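Local atomic coordinates of cytochrome b5-domain protein (Methanococcoides burtonii, PDB entry 6VZ6), a protein that binds heme b with a six-coordinate iron in a cytochrome b5-like domain and probably serves in electron transfer, as cytochrome b5 domains commonly do. Residues A[22-26]-A[64-68]; A[19-23]-A[33-38]. All coordinates share one frame; numbering follows the deposited sequence.

How the interactions relate
Both contacts start from the same part of the chain, strand 22-25, one of the two outer strands of the mixed sheet, and their centres lie about 12 Å apart. Along the sequence the order is 19-26, then 33-38 in the loop after strand 28-31, then 64-68 between helix 54-57 and strand 72-76. Interaction 2 ties the strand to the nearer loop and interaction 1 to the later one; beyond the shared Tyr22 and Phe23, the two have no other touch between them. Phe23 is common to both, meeting Leu67 in one and Trp38 in the other while a heme vinyl carbon lies over its ring. Together they build part of the heme pocket.

Interaction 1. Residues A[22-26]-A[64-68]; sequences YFAYK and DDVLE. With HEM (protoporphyrin IX containing Fe), chain B.
Tyr25 OH donates a hydrogen bond of 2.6 Å to Asp64 OD2, which accepts through its anti lone pair. The carboxylate stands almost perpendicular to the phenol ring (planes 89° apart), with Asp64 OD2 at the edge of the Tyr25 ring. Lys26 NZ adds a weak bond to Tyr25 OH at 3.4 Å; at 4.2 Å from Asp64 OD2 it is beyond a salt bridge, though its charge probably steadies the carboxylate.

Beneath this polar rim, the two methyls of Leu67 are divided between two rings. Leu67 CD1 lies over a face of the phenol, 3.3 Å from Tyr25 CD2, and Lys26 CG covers the centre of the opposite face, sandwiching the ring. Leu67 CD2 comes to the edge of Phe23, 3.4 Å from Phe23 CZ. A chi1 of 178° swings the Tyr25 ring away from its own N and across to Leu67 and Asp64. The heme vinyl carbon CAC covers a face of Phe23, and Val66 CG2 touches HEM C2D (3.7 Å).

The contact joins strand 22-25, paired through Phe23 and Tyr30 with strand 28-31, to the loop between helix 54-57 and strand 72-76; His57 of that helix meets Tyr25 edge-to-face.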
loop_
_atom_site.group_PDB
_atom_site.type_symbol
_atom_site.label_atom_id
_atom_site.label_comp_id
_atom_site.label_asym_id
_atom_site.label_seq_id
_atom_site.Cartn_x
_atom_site.Cartn_y
_atom_site.Cartn_z
ATOM N N TYR A 22 3.576 1.013 -2.650
ATOM C CA TYR A 22 3.445 0.369 -1.345
ATOM C C TYR A 22 2.320 1.032 -0.569
ATOM O O TYR A 22 2.000 2.197 -0.821
ATOM C CB TYR A 22 4.712 0.522 -0.505
ATOM C CG TYR A 22 5.946 -0.180 -1.032
ATOM C CD1 TYR A 22 5.889 -1.081 -2.107
ATOM C CD2 TYR A 22 7.161 0.044 -0.434
ATOM C CE1 TYR A 22 7.054 -1.741 -2.551
ATOM C CE2 TYR A 22 8.298 -0.600 -0.856
ATOM C CZ TYR A 22 8.242 -1.473 -1.912
ATOM O OH TYR A 22 9.418 -2.051 -2.246
ATOM N N PHE A 23 1.715 0.287 0.358
ATOM C CA PHE A 23 0.889 0.908 1.392
ATOM C C PHE A 23 1.044 0.121 2.690
ATOM O O PHE A 23 1.617 -0.959 2.718
ATOM C CB PHE A 23 -0.597 1.054 0.986
ATOM C CG PHE A 23 -1.272 -0.220 0.596
ATOM C CD1 PHE A 23 -1.513 -1.208 1.533
ATOM C CD2 PHE A 23 -1.698 -0.422 -0.724
ATOM C CE1 PHE A 23 -2.132 -2.400 1.167
ATOM C CE2 PHE A 23 -2.345 -1.595 -1.087
ATOM C CZ PHE A 23 -2.529 -2.595 -0.142
ATOM N N ALA A 24 0.565 0.686 3.783
ATOM C CA ALA A 24 0.571 -0.024 5.051
ATOM C C ALA A 24 -0.848 -0.407 5.441
ATOM O O ALA A 24 -1.821 0.274 5.113
ATOM C CB ALA A 24 1.232 0.806 6.146
ATOM N N TYR A 25 -0.947 -1.553 6.091
ATOM C CA TYR A 25 -2.202 -2.052 6.628
ATOM C C TYR A 25 -1.881 -2.831 7.895
ATOM O O TYR A 25 -1.159 -3.833 7.831
ATOM C CB TYR A 25 -2.925 -2.932 5.618
ATOM C CG TYR A 25 -4.218 -3.516 6.152
ATOM C CD1 TYR A 25 -5.351 -2.745 6.220
ATOM C CD2 TYR A 25 -4.294 -4.835 6.588
ATOM C CE1 TYR A 25 -6.544 -3.259 6.682
ATOM C CE2 TYR A 25 -5.499 -5.374 7.068
ATOM C CZ TYR A 25 -6.617 -4.550 7.117
ATOM O OH TYR A 25 -7.824 -5.012 7.558
ATOM N N LYS A 26 -2.364 -2.333 9.044
ATOM C CA LYS A 26 -2.146 -3.000 10.322
ATOM C C LYS A 26 -0.679 -3.374 10.505
ATOM O O LYS A 26 -0.328 -4.520 10.780
ATOM C CB LYS A 26 -3.073 -4.224 10.423
ATOM C CG LYS A 26 -4.565 -3.775 10.452
ATOM C CD LYS A 26 -5.523 -4.919 10.716
ATOM C CE LYS A 26 -6.950 -4.407 10.986
ATOM N NZ LYS A 26 -7.943 -5.494 10.878
ATOM N N ASP A 64 -10.397 -7.521 3.879
ATOM C CA ASP A 64 -8.956 -7.422 3.685
ATOM C C ASP A 64 -8.362 -8.703 3.104
ATOM O O ASP A 64 -7.145 -8.757 2.868
ATOM C CB ASP A 64 -8.246 -7.007 4.991
ATOM C CG ASP A 64 -8.387 -8.005 6.128
ATOM O OD1 ASP A 64 -8.753 -9.153 5.878
ATOM O OD2 ASP A 64 -8.094 -7.604 7.291
ATOM N N ASP A 65 -9.207 -9.692 2.773
ATOM C CA ASP A 65 -8.738 -10.886 2.072
ATOM C C ASP A 65 -8.142 -10.554 0.706
ATOM O O ASP A 65 -7.315 -11.317 0.197
ATOM C CB ASP A 65 -9.897 -11.878 1.919
ATOM C CG ASP A 65 -11.039 -11.311 1.090
ATOM O OD1 ASP A 65 -11.523 -10.200 1.411
ATOM O OD2 ASP A 65 -11.461 -11.973 0.119
ATOM N N VAL A 66 -8.515 -9.414 0.122
ATOM C CA VAL A 66 -7.929 -9.027 -1.152
ATOM C C VAL A 66 -6.438 -8.713 -1.031
ATOM O O VAL A 66 -5.723 -8.683 -2.050
ATOM C CB VAL A 66 -8.690 -7.828 -1.745
ATOM C CG1 VAL A 66 -10.149 -8.179 -1.896
ATOM C CG2 VAL A 66 -8.507 -6.613 -0.881
ATOM N N LEU A 67 -5.943 -8.469 0.186
ATOM C CA LEU A 67 -4.515 -8.220 0.377
ATOM C C LEU A 67 -3.676 -9.493 0.302
ATOM O O LEU A 67 -2.460 -9.422 0.089
ATOM C CB LEU A 67 -4.256 -7.597 1.761
ATOM C CG LEU A 67 -4.834 -6.208 1.979
ATOM C CD1 LEU A 67 -4.496 -5.793 3.385
ATOM C CD2 LEU A 67 -4.277 -5.258 0.964
ATOM N N GLU A 68 -4.281 -10.654 0.520
ATOM C CA GLU A 68 -3.496 -11.859 0.754
ATOM C C GLU A 68 -2.681 -12.269 -0.442
ATOM O O GLU A 68 -1.646 -12.913 -0.269
ATOM C CB GLU A 68 -4.408 -13.006 1.165
ATOM C CG GLU A 68 -5.125 -12.692 2.473
ATOM C CD GLU A 68 -5.836 -13.900 3.079
ATOM O OE1 GLU A 68 -5.766 -15.009 2.499
ATOM O OE2 GLU A 68 -6.463 -13.718 4.135
HETATM C CHA HEM B . -9.579 -4.569 -4.808
HETATM C CHB HEM B . -12.389 -0.720 -4.516
HETATM C CHC HEM B . -9.975 0.858 -0.682
HETATM C CHD HEM B . -6.752 -2.671 -1.415
HETATM C C1A HEM B . -10.621 -3.717 -4.997
HETATM C C2A HEM B . -11.755 -3.953 -5.855
HETATM C C3A HEM B . -12.529 -2.855 -5.782
HETATM C C4A HEM B . -11.892 -1.929 -4.870
HETATM C CMA HEM B . -13.869 -2.544 -6.478
HETATM C CAA HEM B . -11.937 -5.254 -6.682
HETATM C CBA HEM B . -13.354 -5.800 -6.653
HETATM C CGA HEM B . -13.501 -6.557 -5.383
HETATM O O1A HEM B . -12.461 -7.095 -4.954
HETATM O O2A HEM B . -14.632 -6.608 -4.817
HETATM C C1B HEM B . -11.965 0.019 -3.459
HETATM C C2B HEM B . -12.564 1.241 -3.115
HETATM C C3B HEM B . -11.950 1.724 -2.047
HETATM C C4B HEM B . -10.881 0.804 -1.704
HETATM C CMB HEM B . -13.773 1.856 -3.833
HETATM C CAB HEM B . -12.507 2.997 -1.378
HETATM C CBB HEM B . -12.538 3.066 -0.041
HETATM C C1C HEM B . -8.897 0.023 -0.528
HETATM C C2C HEM B . -7.915 0.089 0.545
HETATM C C3C HEM B . -7.010 -0.887 0.330
HETATM C C4C HEM B . -7.409 -1.601 -0.870
HETATM C CMC HEM B . -7.955 1.147 1.662
HETATM C CAC HEM B . -5.726 -1.311 1.112
HETATM C CBC HEM B . -5.586 -1.183 2.418
HETATM C C1D HEM B . -7.193 -3.457 -2.448
HETATM C C2D HEM B . -6.466 -4.542 -3.088
HETATM C C3D HEM B . -7.256 -5.087 -4.008
HETATM C C4D HEM B . -8.483 -4.332 -3.998
HETATM C CMD HEM B . -5.038 -5.001 -2.702
HETATM C CAD HEM B . -6.963 -6.270 -4.970
HETATM C CBD HEM B . -6.209 -5.720 -6.179
HETATM C CGD HEM B . -5.949 -6.773 -7.237
HETATM O O1D HEM B . -5.225 -6.490 -8.214
HETATM O O2D HEM B . -6.398 -7.924 -7.063
HETATM N NA HEM B . -10.735 -2.495 -4.399
HETATM N NB HEM B . -10.915 -0.218 -2.603
HETATM N NC HEM B . -8.573 -1.036 -1.356
HETATM N ND HEM B . -8.420 -3.345 -3.040
HETATM FE FE HEM B . -9.690 -1.807 -2.866
#

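Interaction 2. Residues A[19-23]-A[33-38]; sequences EKCYF and TESMLW. With HEM (protoporphyrin IX containing Fe), chain B.
Phe23 and Trp38 meet in the heme pocket of this cytochrome b5-like domain, where the loop after strand 28-31 folds back beside strand 22-25 and makes a type I beta turn from Ser35 to Trp38.

Among the aromatic and apolar contacts, Phe23 CE2 lies over one face of the indole, toward its rim and 3.6 Å from Trp38 CZ2. The planes are inclined by 42° with centroids 5.0 Å apart, so the pair is neither a parallel stack nor a T-shape. Cys21 SG approaches the same indole obliquely, 3.7 Å from Trp38 CE3; the sulfur is put there by a chi1 of -170°, which turns SG anti to the backbone N. The indole also presents an edge to the porphyrin, with Trp38 CZ2 3.8 Å from HEM C4C, and stacks on the axial ligand His43. Replacing Trp38 by an alanine is likely to open a gap between Phe23, Cys21 and the heme edge and to leave His43 without its stacking partner. Leu37 CD1 packs on the propionate carbon HEM CAA.

Among the polar contacts, Cys21 N donates to Thr33 OG1 at 2.9 Å and 159°, a fairly straight bond, and the hydroxyl is also hydrogen-bonded to Asp31 OD1; Lys20 CB packs close against it. Leu37 O, in turn, is hydrogen-bonded to His43 ND1, a second-shell contact that probably helps to orient the axial ligand. Ser35 opens an ST turn, its OG accepting from Leu37 N, and the same oxygen donates to heme propionate O1D: Ser35 OG and HEM O1D are 2.6 Å apart.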
loop_
_atom_site.group_PDB
_atom_site.type_symbol
_atom_site.label_atom_id
_atom_site.label_comp_id
_atom_site.label_asym_id
_atom_site.label_seq_id
_atom_site.Cartn_x
_atom_site.Cartn_y
_atom_site.Cartn_z
ATOM N N GLU A 19 8.686 5.198 -8.716
ATOM C CA GLU A 19 8.602 4.515 -7.431
ATOM C C GLU A 19 7.542 3.419 -7.453
ATOM O O GLU A 19 6.490 3.559 -8.071
ATOM C CB GLU A 19 8.297 5.519 -6.312
ATOM C CG GLU A 19 9.148 6.763 -6.324
ATOM C CD GLU A 19 10.548 6.412 -6.117
ATOM O OE1 GLU A 19 10.772 5.486 -5.305
ATOM O OE2 GLU A 19 11.410 7.001 -6.794
ATOM N N LYS A 20 7.824 2.323 -6.767
ATOM C CA LYS A 20 6.837 1.260 -6.588
ATOM C C LYS A 20 5.664 1.752 -5.744
ATOM O O LYS A 20 5.737 2.793 -5.090
ATOM C CB LYS A 20 7.474 0.048 -5.915
ATOM C CG LYS A 20 8.378 -0.759 -6.876
ATOM C CD LYS A 20 8.942 -1.986 -6.189
ATOM C CE LYS A 20 9.843 -2.782 -7.172
ATOM N NZ LYS A 20 10.278 -4.075 -6.609
ATOM N N CYS A 21 4.579 0.995 -5.774
ATOM C CA CYS A 21 3.367 1.350 -5.038
ATOM C C CYS A 21 3.230 0.446 -3.814
ATOM O O CYS A 21 2.878 -0.737 -3.933
ATOM C CB CYS A 21 2.126 1.263 -5.919
ATOM S SG CYS A 21 0.646 1.985 -5.062
ATOM N N TYR A 22 3.576 1.013 -2.650
ATOM C CA TYR A 22 3.445 0.369 -1.345
ATOM C C TYR A 22 2.320 1.032 -0.569
ATOM O O TYR A 22 2.000 2.197 -0.821
ATOM C CB TYR A 22 4.712 0.522 -0.505
ATOM C CG TYR A 22 5.946 -0.180 -1.032
ATOM C CD1 TYR A 22 5.889 -1.081 -2.107
ATOM C CD2 TYR A 22 7.161 0.044 -0.434
ATOM C CE1 TYR A 22 7.054 -1.741 -2.551
ATOM C CE2 TYR A 22 8.298 -0.600 -0.856
ATOM C CZ TYR A 22 8.242 -1.473 -1.912
ATOM O OH TYR A 22 9.418 -2.051 -2.246
ATOM N N PHE A 23 1.715 0.287 0.358
ATOM C CA PHE A 23 0.889 0.908 1.392
ATOM C C PHE A 23 1.044 0.121 2.690
ATOM O O PHE A 23 1.617 -0.959 2.718
ATOM C CB PHE A 23 -0.597 1.054 0.986
ATOM C CG PHE A 23 -1.272 -0.220 0.596
ATOM C CD1 PHE A 23 -1.513 -1.208 1.533
ATOM C CD2 PHE A 23 -1.698 -0.422 -0.724
ATOM C CE1 PHE A 23 -2.132 -2.400 1.167
ATOM C CE2 PHE A 23 -2.345 -1.595 -1.087
ATOM C CZ PHE A 23 -2.529 -2.595 -0.142
ATOM N N THR A 33 2.482 -2.921 -6.594
ATOM C CA THR A 33 2.897 -2.278 -7.849
ATOM C C THR A 33 2.300 -2.980 -9.068
ATOM O O THR A 33 1.969 -2.324 -10.068
ATOM C CB THR A 33 4.439 -2.301 -7.955
ATOM O OG1 THR A 33 5.010 -1.677 -6.816
ATOM C CG2 THR A 33 4.932 -1.611 -9.213
ATOM N N GLU A 34 2.136 -4.306 -8.962
ATOM C CA GLU A 34 1.684 -5.183 -10.030
ATOM C C GLU A 34 0.183 -5.187 -10.221
ATOM O O GLU A 34 -0.293 -5.662 -11.245
ATOM C CB GLU A 34 2.077 -6.639 -9.696
ATOM C CG GLU A 34 1.655 -7.119 -8.221
ATOM C CD GLU A 34 2.662 -6.733 -7.099
ATOM O OE1 GLU A 34 3.463 -7.565 -6.649
ATOM O OE2 GLU A 34 2.646 -5.617 -6.627
ATOM N N SER A 35 -0.588 -4.688 -9.268
ATOM C CA SER A 35 -2.029 -4.787 -9.368
ATOM C C SER A 35 -2.556 -3.875 -10.474
ATOM O O SER A 35 -2.210 -2.685 -10.556
ATOM C CB SER A 35 -2.680 -4.407 -8.043
ATOM O OG SER A 35 -4.064 -4.134 -8.240
ATOM N N MET A 36 -3.428 -4.428 -11.305
ATOM C CA MET A 36 -4.106 -3.620 -12.307
ATOM C C MET A 36 -5.032 -2.586 -11.689
ATOM O O MET A 36 -5.436 -1.661 -12.391
ATOM C CB MET A 36 -4.917 -4.520 -13.252
ATOM C CG MET A 36 -4.084 -5.415 -14.185
ATOM S SD MET A 36 -5.080 -6.320 -15.409
ATOM C CE MET A 36 -6.757 -6.076 -14.808
ATOM N N LEU A 37 -5.395 -2.721 -10.408
ATOM C CA LEU A 37 -6.223 -1.724 -9.737
ATOM C C LEU A 37 -5.428 -0.685 -8.966
ATOM O O LEU A 37 -6.031 0.197 -8.328
ATOM C CB LEU A 37 -7.211 -2.398 -8.796
ATOM C CG LEU A 37 -8.056 -3.491 -9.439
ATOM C CD1 LEU A 37 -9.109 -4.067 -8.546
ATOM C CD2 LEU A 37 -8.731 -2.930 -10.699
ATOM N N TRP A 38 -4.104 -0.736 -9.024
ATOM C CA TRP A 38 -3.252 0.257 -8.386
ATOM C C TRP A 38 -2.342 0.931 -9.404
ATOM O O TRP A 38 -1.245 1.371 -9.065
ATOM C CB TRP A 38 -2.434 -0.369 -7.253
ATOM C CG TRP A 38 -3.285 -0.596 -6.044
ATOM C CD1 TRP A 38 -4.023 -1.700 -5.780
ATOM C CD2 TRP A 38 -3.505 0.310 -4.953
ATOM N NE1 TRP A 38 -4.689 -1.554 -4.582
ATOM C CE2 TRP A 38 -4.395 -0.323 -4.061
ATOM C CE3 TRP A 38 -3.010 1.587 -4.628
ATOM C CZ2 TRP A 38 -4.846 0.287 -2.886
ATOM C CZ3 TRP A 38 -3.462 2.195 -3.447
ATOM C CH2 TRP A 38 -4.353 1.540 -2.586
HETATM C CHA HEM B . -9.579 -4.569 -4.808
HETATM C CHB HEM B . -12.389 -0.720 -4.516
HETATM C CHC HEM B . -9.975 0.858 -0.682
HETATM C CHD HEM B . -6.752 -2.671 -1.415
HETATM C C1A HEM B . -10.621 -3.717 -4.997
HETATM C C2A HEM B . -11.755 -3.953 -5.855
HETATM C C3A HEM B . -12.529 -2.855 -5.782
HETATM C C4A HEM B . -11.892 -1.929 -4.870
HETATM C CMA HEM B . -13.869 -2.544 -6.478
HETATM C CAA HEM B . -11.937 -5.254 -6.682
HETATM C CBA HEM B . -13.354 -5.800 -6.653
HETATM C CGA HEM B . -13.501 -6.557 -5.383
HETATM O O1A HEM B . -12.461 -7.095 -4.954
HETATM O O2A HEM B . -14.632 -6.608 -4.817
HETATM C C1B HEM B . -11.965 0.019 -3.459
HETATM C C2B HEM B . -12.564 1.241 -3.115
HETATM C C3B HEM B . -11.950 1.724 -2.047
HETATM C C4B HEM B . -10.881 0.804 -1.704
HETATM C CMB HEM B . -13.773 1.856 -3.833
HETATM C CAB HEM B . -12.507 2.997 -1.378
HETATM C CBB HEM B . -12.538 3.066 -0.041
HETATM C C1C HEM B . -8.897 0.023 -0.528
HETATM C C2C HEM B . -7.915 0.089 0.545
HETATM C C3C HEM B . -7.010 -0.887 0.330
HETATM C C4C HEM B . -7.409 -1.601 -0.870
HETATM C CMC HEM B . -7.955 1.147 1.662
HETATM C CAC HEM B . -5.726 -1.311 1.112
HETATM C CBC HEM B . -5.586 -1.183 2.418
HETATM C C1D HEM B . -7.193 -3.457 -2.448
HETATM C C2D HEM B . -6.466 -4.542 -3.088
HETATM C C3D HEM B . -7.256 -5.087 -4.008
HETATM C C4D HEM B . -8.483 -4.332 -3.998
HETATM C CMD HEM B . -5.038 -5.001 -2.702
HETATM C CAD HEM B . -6.963 -6.270 -4.970
HETATM C CBD HEM B . -6.209 -5.720 -6.179
HETATM C CGD HEM B . -5.949 -6.773 -7.237
HETATM O O1D HEM B . -5.225 -6.490 -8.214
HETATM O O2D HEM B . -6.398 -7.924 -7.063
HETATM N NA HEM B . -10.735 -2.495 -4.399
HETATM N NB HEM B . -10.915 -0.218 -2.603
HETATM N NC HEM B . -8.573 -1.036 -1.356
HETATM N ND HEM B . -8.420 -3.345 -3.040
HETATM FE FE HEM B . -9.690 -1.807 -2.866
#